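Local coordinates for fiber protein 2 (Fowl adenovirus 1, PDB 2VTW) that probably attaches the virion to its host-cell receptor through the trimeric C-terminal head of the short fibre, at residues Gly42-Thr54 / Asn184-Ala198. Sequence-based numbering, arbitrary orientation.
Sequences GMLTTSLYVKVDT and NGTVAIGPVVHTCPA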
loop_
_atom_site.group_PDB
_atom_site.type_symbol
_atom_site.label_atom_id
_atom_site.label_comp_id
_atom_site.label_asym_id
_atom_site.label_seq_id
_atom_site.Cartn_x
_atom_site.Cartn_y
_atom_site.Cartn_z
ATOM N N GLY A 42 10.332 13.786 3.587
ATOM C CA GLY A 42 10.791 12.795 4.560
ATOM C C GLY A 42 10.093 11.445 4.560
ATOM O O GLY A 42 10.374 10.635 5.424
ATOM N N MET A 43 9.213 11.205 3.581
ATOM C CA MET A 43 8.566 9.903 3.366
ATOM C C MET A 43 9.017 9.340 2.034
ATOM O O MET A 43 8.861 9.983 0.996
ATOM C CB MET A 43 7.025 10.043 3.355
ATOM C CG MET A 43 6.258 8.687 3.455
ATOM S SD MET A 43 6.413 7.946 5.116
ATOM C CE MET A 43 5.480 9.124 6.084
ATOM N N LEU A 44 9.552 8.127 2.071
ATOM C CA LEU A 44 10.117 7.463 0.921
ATOM C C LEU A 44 9.136 6.472 0.299
ATOM O O LEU A 44 8.712 5.522 0.952
ATOM C CB LEU A 44 11.379 6.702 1.356
ATOM C CG LEU A 44 12.261 6.105 0.255
ATOM C CD1 LEU A 44 12.899 7.247 -0.653
ATOM C CD2 LEU A 44 13.308 5.218 0.894
ATOM N N THR A 45 8.821 6.681 -0.975
ATOM C CA THR A 45 8.014 5.738 -1.771
ATOM C C THR A 45 8.924 5.162 -2.851
ATOM O O THR A 45 9.533 5.918 -3.596
ATOM C CB THR A 45 6.817 6.424 -2.455
ATOM O OG1 THR A 45 5.927 6.941 -1.471
ATOM C CG2 THR A 45 6.061 5.436 -3.333
ATOM N N THR A 46 9.010 3.837 -2.883
ATOM C CA THR A 46 9.847 3.072 -3.761
ATOM C C THR A 46 8.983 2.178 -4.663
ATOM O O THR A 46 8.247 1.323 -4.168
ATOM C CB THR A 46 10.797 2.176 -2.921
ATOM O OG1 THR A 46 11.716 3.006 -2.189
ATOM C CG2 THR A 46 11.574 1.162 -3.797
ATOM N N SER A 47 9.081 2.369 -5.973
ATOM C CA SER A 47 8.458 1.475 -6.965
ATOM C C SER A 47 9.535 0.647 -7.647
ATOM O O SER A 47 10.500 1.193 -8.196
ATOM C CB SER A 47 7.668 2.268 -7.999
ATOM O OG SER A 47 7.220 1.420 -9.049
ATOM N N LEU A 48 9.367 -0.671 -7.595
ATOM C CA LEU A 48 10.350 -1.629 -8.082
ATOM C C LEU A 48 9.752 -2.712 -9.022
ATOM O O LEU A 48 8.875 -3.460 -8.612
ATOM C CB LEU A 48 11.017 -2.326 -6.888
ATOM C CG LEU A 48 12.082 -3.370 -7.209
ATOM C CD1 LEU A 48 13.299 -2.650 -7.828
ATOM C CD2 LEU A 48 12.482 -4.196 -5.991
ATOM N N TYR A 49 10.231 -2.799 -10.261
ATOM C CA TYR A 49 9.985 -3.974 -11.105
ATOM C C TYR A 49 11.230 -4.878 -11.133
ATOM O O TYR A 49 12.365 -4.380 -11.143
ATOM C CB TYR A 49 9.677 -3.586 -12.530
ATOM C CG TYR A 49 8.435 -2.761 -12.790
ATOM C CD1 TYR A 49 7.197 -3.374 -13.069
ATOM C CD2 TYR A 49 8.504 -1.389 -12.828
ATOM C CE1 TYR A 49 6.076 -2.612 -13.353
ATOM C CE2 TYR A 49 7.411 -0.640 -13.093
ATOM C CZ TYR A 49 6.196 -1.243 -13.354
ATOM O OH TYR A 49 5.118 -0.415 -13.625
ATOM N N VAL A 50 11.024 -6.195 -11.145
ATOM C CA VAL A 50 12.110 -7.185 -11.260
ATOM C C VAL A 50 11.758 -8.179 -12.380
ATOM O O VAL A 50 10.609 -8.647 -12.463
ATOM C CB VAL A 50 12.345 -7.959 -9.920
ATOM C CG1 VAL A 50 13.239 -9.202 -10.118
ATOM C CG2 VAL A 50 12.975 -7.055 -8.869
ATOM N N LYS A 51 12.727 -8.501 -13.241
ATOM C CA LYS A 51 12.554 -9.602 -14.235
ATOM C C LYS A 51 13.777 -10.543 -14.234
ATOM O O LYS A 51 14.915 -10.080 -14.199
ATOM C CB LYS A 51 12.255 -9.036 -15.624
ATOM C CG LYS A 51 11.866 -10.084 -16.664
ATOM C CD LYS A 51 11.647 -9.430 -18.015
ATOM C CE LYS A 51 11.329 -10.451 -19.093
ATOM N NZ LYS A 51 10.850 -9.704 -20.282
ATOM N N VAL A 52 13.527 -11.856 -14.210
ATOM C CA VAL A 52 14.568 -12.870 -14.253
ATOM C C VAL A 52 14.329 -13.774 -15.484
ATOM O O VAL A 52 13.238 -14.327 -15.649
ATOM C CB VAL A 52 14.592 -13.718 -12.967
ATOM C CG1 VAL A 52 15.853 -14.583 -12.906
ATOM C CG2 VAL A 52 14.502 -12.824 -11.730
ATOM N N ASP A 53 15.338 -13.869 -16.353
ATOM C CA ASP A 53 15.312 -14.655 -17.606
ATOM C C ASP A 53 16.295 -15.807 -17.362
ATOM O O ASP A 53 17.453 -15.567 -17.006
ATOM C CB ASP A 53 15.737 -13.752 -18.772
ATOM C CG ASP A 53 15.615 -14.420 -20.168
ATOM O OD1 ASP A 53 15.865 -15.638 -20.325
ATOM O OD2 ASP A 53 15.304 -13.684 -21.134
ATOM N N THR A 54 15.829 -17.047 -17.484
ATOM C CA THR A 54 16.663 -18.209 -17.198
ATOM C C THR A 54 17.885 -18.282 -18.126
ATOM O O THR A 54 18.909 -18.875 -17.760
ATOM C CB THR A 54 15.866 -19.539 -17.258
ATOM O OG1 THR A 54 15.286 -19.691 -18.555
ATOM C CG2 THR A 54 14.774 -19.568 -16.178
ATOM N N ASN A 184 12.669 -23.398 -17.943
ATOM C CA ASN A 184 13.129 -22.240 -18.700
ATOM C C ASN A 184 12.039 -21.220 -18.971
ATOM O O ASN A 184 10.850 -21.539 -18.932
ATOM C CB ASN A 184 13.730 -22.717 -20.025
ATOM C CG ASN A 184 15.107 -23.346 -19.840
ATOM O OD1 ASN A 184 15.285 -24.560 -20.007
ATOM N ND2 ASN A 184 16.094 -22.511 -19.472
ATOM N N GLY A 185 12.459 -19.996 -19.272
ATOM C CA GLY A 185 11.543 -18.915 -19.568
ATOM C C GLY A 185 11.852 -17.721 -18.697
ATOM O O GLY A 185 12.967 -17.577 -18.213
ATOM N N THR A 186 10.849 -16.866 -18.505
ATOM C CA THR A 186 10.993 -15.604 -17.770
ATOM C C THR A 186 9.844 -15.387 -16.764
ATOM O O THR A 186 8.755 -15.950 -16.914
ATOM C CB THR A 186 11.079 -14.360 -18.724
ATOM O OG1 THR A 186 9.782 -14.009 -19.219
ATOM C CG2 THR A 186 12.055 -14.610 -19.898
ATOM N N VAL A 187 10.140 -14.584 -15.733
ATOM C CA VAL A 187 9.168 -14.139 -14.731
ATOM C C VAL A 187 9.441 -12.658 -14.507
ATOM O O VAL A 187 10.591 -12.246 -14.406
ATOM C CB VAL A 187 9.258 -14.934 -13.412
ATOM C CG1 VAL A 187 10.655 -14.821 -12.803
ATOM C CG2 VAL A 187 8.156 -14.462 -12.403
ATOM N N ALA A 188 8.386 -11.858 -14.543
ATOM C CA ALA A 188 8.467 -10.423 -14.389
ATOM C C ALA A 188 7.382 -9.994 -13.390
ATOM O O ALA A 188 6.224 -10.466 -13.450
ATOM C CB ALA A 188 8.297 -9.716 -15.715
ATOM N N ILE A 189 7.769 -9.121 -12.465
ATOM C CA ILE A 189 6.938 -8.787 -11.312
ATOM C C ILE A 189 6.999 -7.306 -11.075
ATOM O O ILE A 189 8.060 -6.692 -11.214
ATOM C CB ILE A 189 7.397 -9.533 -10.042
ATOM C CG1 ILE A 189 6.517 -9.177 -8.833
ATOM C CG2 ILE A 189 8.838 -9.197 -9.736
ATOM C CD1 ILE A 189 6.675 -10.108 -7.656
ATOM N N GLY A 190 5.840 -6.745 -10.727
ATOM C CA GLY A 190 5.726 -5.357 -10.299
ATOM C C GLY A 190 4.520 -4.657 -10.882
ATOM O O GLY A 190 3.735 -5.269 -11.616
ATOM N N PRO A 191 4.377 -3.356 -10.584
ATOM C CA PRO A 191 5.276 -2.595 -9.693
ATOM C C PRO A 191 5.078 -2.975 -8.228
ATOM O O PRO A 191 3.940 -3.087 -7.763
ATOM C CB PRO A 191 4.881 -1.136 -9.937
ATOM C CG PRO A 191 3.484 -1.187 -10.465
ATOM C CD PRO A 191 3.290 -2.533 -11.115
ATOM N N VAL A 192 6.180 -3.252 -7.537
ATOM C CA VAL A 192 6.147 -3.529 -6.112
ATOM C C VAL A 192 6.388 -2.203 -5.422
ATOM O O VAL A 192 7.468 -1.627 -5.596
ATOM C CB VAL A 192 7.221 -4.523 -5.731
ATOM C CG1 VAL A 192 7.233 -4.752 -4.211
ATOM C CG2 VAL A 192 7.024 -5.847 -6.506
ATOM N N VAL A 193 5.398 -1.692 -4.676
ATOM C CA VAL A 193 5.501 -0.345 -4.123
ATOM C C VAL A 193 5.625 -0.455 -2.616
ATOM O O VAL A 193 4.847 -1.166 -1.954
ATOM C CB VAL A 193 4.363 0.609 -4.558
ATOM C CG1 VAL A 193 4.542 1.969 -3.964
ATOM C CG2 VAL A 193 4.267 0.731 -6.090
ATOM N N HIS A 194 6.662 0.201 -2.086
ATOM C CA HIS A 194 6.961 0.220 -0.660
ATOM C C HIS A 194 6.975 1.645 -0.195
ATOM O O HIS A 194 7.502 2.499 -0.888
ATOM C CB HIS A 194 8.340 -0.378 -0.410
ATOM C CG HIS A 194 8.721 -0.413 1.029
ATOM N ND1 HIS A 194 9.761 0.331 1.534
ATOM C CD2 HIS A 194 8.171 -1.061 2.085
ATOM C CE1 HIS A 194 9.868 0.104 2.829
ATOM N NE2 HIS A 194 8.913 -0.732 3.190
ATOM N N THR A 195 6.398 1.908 0.983
ATOM C CA THR A 195 6.500 3.215 1.614
ATOM C C THR A 195 7.125 3.080 3.010
ATOM O O THR A 195 6.841 2.149 3.777
ATOM C CB THR A 195 5.128 3.952 1.677
ATOM O OG1 THR A 195 4.610 4.121 0.364
ATOM C CG2 THR A 195 5.249 5.340 2.305
ATOM N N CYS A 196 8.022 4.011 3.320
ATOM C CA CYS A 196 8.641 4.063 4.643
ATOM C C CYS A 196 9.151 5.476 4.893
ATOM O O CYS A 196 9.270 6.273 3.952
ATOM C CB CYS A 196 9.748 3.017 4.806
ATOM S SG CYS A 196 11.263 3.279 3.829
ATOM N N PRO A 197 9.375 5.815 6.174
ATOM C CA PRO A 197 10.060 7.035 6.505
ATOM C C PRO A 197 11.481 7.068 5.961
ATOM O O PRO A 197 12.214 6.094 6.052
ATOM C CB PRO A 197 10.066 7.028 8.038
ATOM C CG PRO A 197 8.884 6.172 8.405
ATOM C CD PRO A 197 8.939 5.094 7.385
ATOM N N ALA A 198 11.823 8.215 5.396
ATOM C CA ALA A 198 13.170 8.559 4.975
ATOM C C ALA A 198 13.934 9.134 6.162
ATOM O O ALA A 198 13.337 9.762 7.017
ATOM C CB ALA A 198 13.092 9.603 3.856
HETATM O O HOH W 1 10.562 2.870 0.292
HETATM O O HOH W 2 3.310 6.242 -0.708
#
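Backbone hydrogen bonds from Ala198 N to Gly42 O at one end and from Thr54 N to Gly185 O at the other bracket two antiparallel strands, 43-53 and 185-197, whose axes approach to 4.4 Å. Between them, Leu44, Thr46, Leu48, Val50 and Val52 exchange N-H and C=O in pairs with Cys196, His194, Val192, Ile189 and Val187. The register slips by one residue between Leu48 and Val50, a beta bulge at Gly190 and the cis-linked Pro191. Here the Tyr49 ring lies against the proline: Pro191 CB sits over one ring face, 4.1 Å from the centroid, a CH-pi contact, and Tyr49 CE1 comes 3.3 Å from Pro191 N. Tyr49 CD1 rests against the Gly190 backbone.

Polar side chains close the far end. Thr54 OG1, placed by chi1 of 59° between its own backbone N and carbonyl carbon, accepts hydrogen bonds from Gly185 N at 2.9 Å and from Asn184 ND2 at 3.1 Å, lying in the Asn184 amide plane. Near the other end one water bridges Thr45 OG1 and Thr195 OG1, while a second joins Thr46 OG1, also bonded to Gln37, to His194 ND1 at 2.9 Å.

Apolar contacts flank the backbone bonds. Ile189 CG2 meets Val50 CB at 3.7 Å, and the extended Lys51 lays its CG along Ala188 CB. Met43, bent at chi2 and chi3, brings CG to Thr195 CG2 at 3.7 Å.

Strand 28-40 flanks 43-53 and strand 129-140 flanks 185-197, placing the pair inside the sheet. Ser47, Tyr49, Ala188 and Val193 pack on a second subunit; Met43, Thr195 and Pro197 pack on the third. Main-chain bonding thus carries the join, leaving Ser47, Ala188, Val193 and Thr195 on one face to trimer packing and the face with Val50, Val52, Val187 and Ile189 to the subunit's interior.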